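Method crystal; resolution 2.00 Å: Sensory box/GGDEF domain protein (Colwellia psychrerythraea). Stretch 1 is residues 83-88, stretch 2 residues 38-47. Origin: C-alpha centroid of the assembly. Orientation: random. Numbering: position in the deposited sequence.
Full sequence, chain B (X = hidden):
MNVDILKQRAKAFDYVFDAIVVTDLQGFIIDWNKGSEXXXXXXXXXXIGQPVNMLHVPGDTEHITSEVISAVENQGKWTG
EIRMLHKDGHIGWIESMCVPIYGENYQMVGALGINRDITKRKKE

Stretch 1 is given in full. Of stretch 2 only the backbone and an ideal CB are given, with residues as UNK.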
# COMPACT_ATOMS: atom_id res chain seq x y z
N ARG B 83 2.65 7.97 -18.89
CA ARG B 83 4.06 8.32 -18.74
C ARG B 83 4.25 9.00 -17.40
O ARG B 83 3.31 9.55 -16.81
CB ARG B 83 4.53 9.23 -19.87
CG ARG B 83 4.76 8.51 -21.20
CD ARG B 83 5.46 9.40 -22.21
NE ARG B 83 4.70 10.62 -22.47
CZ ARG B 83 5.10 11.59 -23.28
NH1 ARG B 83 6.26 11.50 -23.91
NH2 ARG B 83 4.33 12.66 -23.45
N MET B 84 5.49 8.97 -16.92
CA MET B 84 5.84 9.55 -15.64
C MET B 84 7.11 10.39 -15.83
O MET B 84 8.00 10.01 -16.58
CB MET B 84 6.10 8.40 -14.66
CG MET B 84 6.53 8.78 -13.28
SD MET B 84 7.50 7.44 -12.55
CE MET B 84 9.13 8.18 -12.70
N LEU B 85 7.16 11.54 -15.16
CA LEU B 85 8.33 12.41 -15.25
C LEU B 85 9.00 12.43 -13.88
O LEU B 85 8.45 12.98 -12.91
CB LEU B 85 7.93 13.83 -15.66
CG LEU B 85 9.07 14.86 -15.66
CD1 LEU B 85 10.17 14.41 -16.62
CD2 LEU B 85 8.54 16.23 -16.06
N HIS B 86 10.17 11.81 -13.79
CA HIS B 86 10.90 11.72 -12.53
C HIS B 86 11.55 13.05 -12.19
O HIS B 86 11.75 13.90 -13.06
CB HIS B 86 11.98 10.63 -12.63
CG HIS B 86 12.64 10.31 -11.32
ND1 HIS B 86 13.61 11.11 -10.76
CD2 HIS B 86 12.45 9.29 -10.45
CE1 HIS B 86 14.00 10.59 -9.60
NE2 HIS B 86 13.31 9.49 -9.39
N LYS B 87 11.85 13.24 -10.91
CA LYS B 87 12.47 14.48 -10.46
C LYS B 87 13.81 14.72 -11.16
O LYS B 87 14.13 15.86 -11.50
CB LYS B 87 12.69 14.44 -8.94
CG LYS B 87 13.52 15.61 -8.43
CD LYS B 87 13.66 15.60 -6.93
CE LYS B 87 14.63 16.68 -6.46
NZ LYS B 87 14.25 18.05 -6.92
N ASP B 88 14.58 13.66 -11.38
CA ASP B 88 15.88 13.81 -12.04
C ASP B 88 15.75 14.00 -13.55
O ASP B 88 16.73 13.91 -14.29
CB ASP B 88 16.79 12.61 -11.75
CG ASP B 88 16.31 11.33 -12.41
OD1 ASP B 88 15.75 11.40 -13.52
OD2 ASP B 88 16.52 10.25 -11.82
N UNK B 38 10.17 7.07 -3.58
CA UNK B 38 10.99 6.10 -4.30
C UNK B 38 10.67 6.11 -5.79
O UNK B 38 11.57 6.06 -6.62
CB UNK B 38 10.78 4.70 -3.73
N UNK B 39 9.39 6.19 -6.12
CA UNK B 39 8.99 6.17 -7.53
C UNK B 39 9.23 7.45 -8.31
O UNK B 39 9.81 7.42 -9.39
CB UNK B 39 7.50 5.83 -7.62
N UNK B 40 8.79 8.58 -7.75
CA UNK B 40 8.90 9.86 -8.42
C UNK B 40 10.18 10.65 -8.15
O UNK B 40 10.57 11.49 -8.97
CB UNK B 40 7.70 10.72 -8.02
N UNK B 41 10.82 10.38 -7.01
CA UNK B 41 12.06 11.07 -6.69
C UNK B 41 11.95 12.18 -5.66
O UNK B 41 12.95 12.56 -5.06
CB UNK B 41 12.65 11.66 -7.98
N UNK B 42 10.74 12.71 -5.45
CA UNK B 42 10.51 13.80 -4.50
C UNK B 42 10.16 13.29 -3.11
O UNK B 42 9.50 12.26 -2.97
CB UNK B 42 9.39 14.71 -5.01
N UNK B 43 10.60 14.02 -2.08
CA UNK B 43 10.31 13.66 -0.69
C UNK B 43 9.00 14.37 -0.31
O UNK B 43 8.54 15.22 -1.07
CB UNK B 43 11.46 14.05 0.25
N UNK B 44 8.42 14.05 0.84
CA UNK B 44 7.17 14.68 1.26
C UNK B 44 7.25 16.21 1.24
O UNK B 44 6.32 16.89 0.80
CB UNK B 44 6.80 14.20 2.66
N UNK B 45 8.37 16.75 1.73
CA UNK B 45 8.58 18.19 1.77
C UNK B 45 8.54 18.82 0.38
O UNK B 45 8.10 19.95 0.22
CB UNK B 45 9.92 18.50 2.44
N UNK B 46 9.00 18.08 -0.62
CA UNK B 46 9.02 18.59 -1.98
C UNK B 46 7.75 18.33 -2.78
O UNK B 46 7.54 18.95 -3.82
CB UNK B 46 10.21 17.98 -2.72
N UNK B 47 6.92 17.41 -2.30
CA UNK B 47 5.69 17.06 -3.01
C UNK B 47 4.40 17.71 -2.49
O UNK B 47 3.61 18.24 -3.28
CB UNK B 47 5.52 15.54 -2.96

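Position 38 lies in a helix, and its CA-to-CB bond points away from stretch 1. Nothing of that stretch lies within 5.5 Å of the ideal CB, so many residues would suit. It is Thr38, whose carbonyl accepts a hydrogen bond from a water (2.9 Å from Thr38 O) that also lies 2.9 Å from His86 NE2.

At position 39 the bond again points away, but the ideal CB is 5.2 Å from Met84 SD. A flexible apolar chain could turn back to the thioether; leucine, isoleucine or methionine would serve. Leu39 does so with chi1 t and chi2 p, bringing CD1 to 3.8 Å from Met84 SD. Leu39 O lies at the edge of the His86 ring, near its plane, 3.4 Å from His86 CD2.

The carbonyl O of position 40 accepts a hydrogen bond from Lys87 N (2.9 Å, 157°), tying the two backbones together here. The same oxygen sits over one face of the His86 ring. The CB points away, so only a long side chain would reach the apolar Met84; an aromatic or a large aliphatic would fit. In Tyr40, chi1 m carries the ring back until CE1 is 3.5 Å from Met84 CG, with the sulfur oblique to the ring.

Position 41 has phi 103° and psi -20°, just past the helix end. An ideal CB would lie 2.4 Å from His86 CE1 and 2.9 Å from Lys87 CB, both clashes, and would be jammed against the preceding carbonyl. Glycine alone suits, and Gly41 lets its CA approach His86 NE2 to 3.4 Å.

From position 42 CB points sideways, 4.8 Å from Lys87 CD. The aliphatic part of that lysine offers a surface for a broad, flat side chain, so an aromatic is favoured. Tyr42 lays its ring face against Lys87 CB, 3.7 Å from the ring centroid in a CH-pi contact. Tyr42 OH donates to a second water (2.6 Å), which donates to Leu85 O (2.7 Å).

Position 43 immediately precedes a helix, without touching stretch 1; serine, threonine, aspartate or asparagine are usual there. Ser43 is the N-cap residue.

Positions 44, 45 and 47 are out of reach and little constrained by stretch 1: Lys44, Glu45, whose OE1 accepts from Ser43 OG (3.1 Å), and Ala47.

Position 46 points toward the Lys87 chain; a long polar residue could meet it. Gln46 places NE2 3.6 Å from Lys87 CE, while its OE1 accepts from Ser43 N (3.1 Å).

Stretch 2 38-47: TLYGYSKEQA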
# COMPACT_ATOMS: atom_id res chain seq x y z
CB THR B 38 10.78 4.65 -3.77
OG1 THR B 38 11.18 4.57 -2.40
CG2 THR B 38 11.60 3.66 -4.58
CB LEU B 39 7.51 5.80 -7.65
CG LEU B 39 6.91 5.79 -9.06
CD1 LEU B 39 7.54 4.66 -9.89
CD2 LEU B 39 5.42 5.58 -8.93
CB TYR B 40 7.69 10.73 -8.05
CG TYR B 40 6.37 10.16 -8.53
CD1 TYR B 40 6.05 10.12 -9.88
CD2 TYR B 40 5.43 9.63 -7.62
CE1 TYR B 40 4.83 9.56 -10.33
CE2 TYR B 40 4.23 9.09 -8.05
CZ TYR B 40 3.93 9.06 -9.40
OH TYR B 40 2.74 8.51 -9.83
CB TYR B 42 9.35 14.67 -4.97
CG TYR B 42 9.47 15.22 -6.37
CD1 TYR B 42 10.13 16.44 -6.60
CD2 TYR B 42 8.89 14.56 -7.45
CE1 TYR B 42 10.19 16.99 -7.88
CE2 TYR B 42 8.94 15.10 -8.73
CZ TYR B 42 9.59 16.31 -8.94
OH TYR B 42 9.62 16.86 -10.19
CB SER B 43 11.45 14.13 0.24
OG SER B 43 11.58 15.55 0.24
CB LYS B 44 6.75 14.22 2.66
CG LYS B 44 6.59 12.71 2.82
CD LYS B 44 5.84 12.38 4.11
CE LYS B 44 5.65 10.86 4.31
NZ LYS B 44 6.94 10.18 4.61
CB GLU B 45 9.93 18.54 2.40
CG GLU B 45 10.09 18.16 3.86
CD GLU B 45 10.23 16.67 4.06
OE1 GLU B 45 10.98 16.04 3.29
OE2 GLU B 45 9.60 16.13 4.99
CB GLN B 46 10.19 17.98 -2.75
CG GLN B 46 11.55 18.25 -2.16
CD GLN B 46 12.63 17.48 -2.89
OE1 GLN B 46 12.52 16.27 -3.09
NE2 GLN B 46 13.69 18.19 -3.29
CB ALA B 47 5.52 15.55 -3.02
O HOH W 1 13.79 7.80 -7.09
O HOH W 2 8.62 15.51 -12.14
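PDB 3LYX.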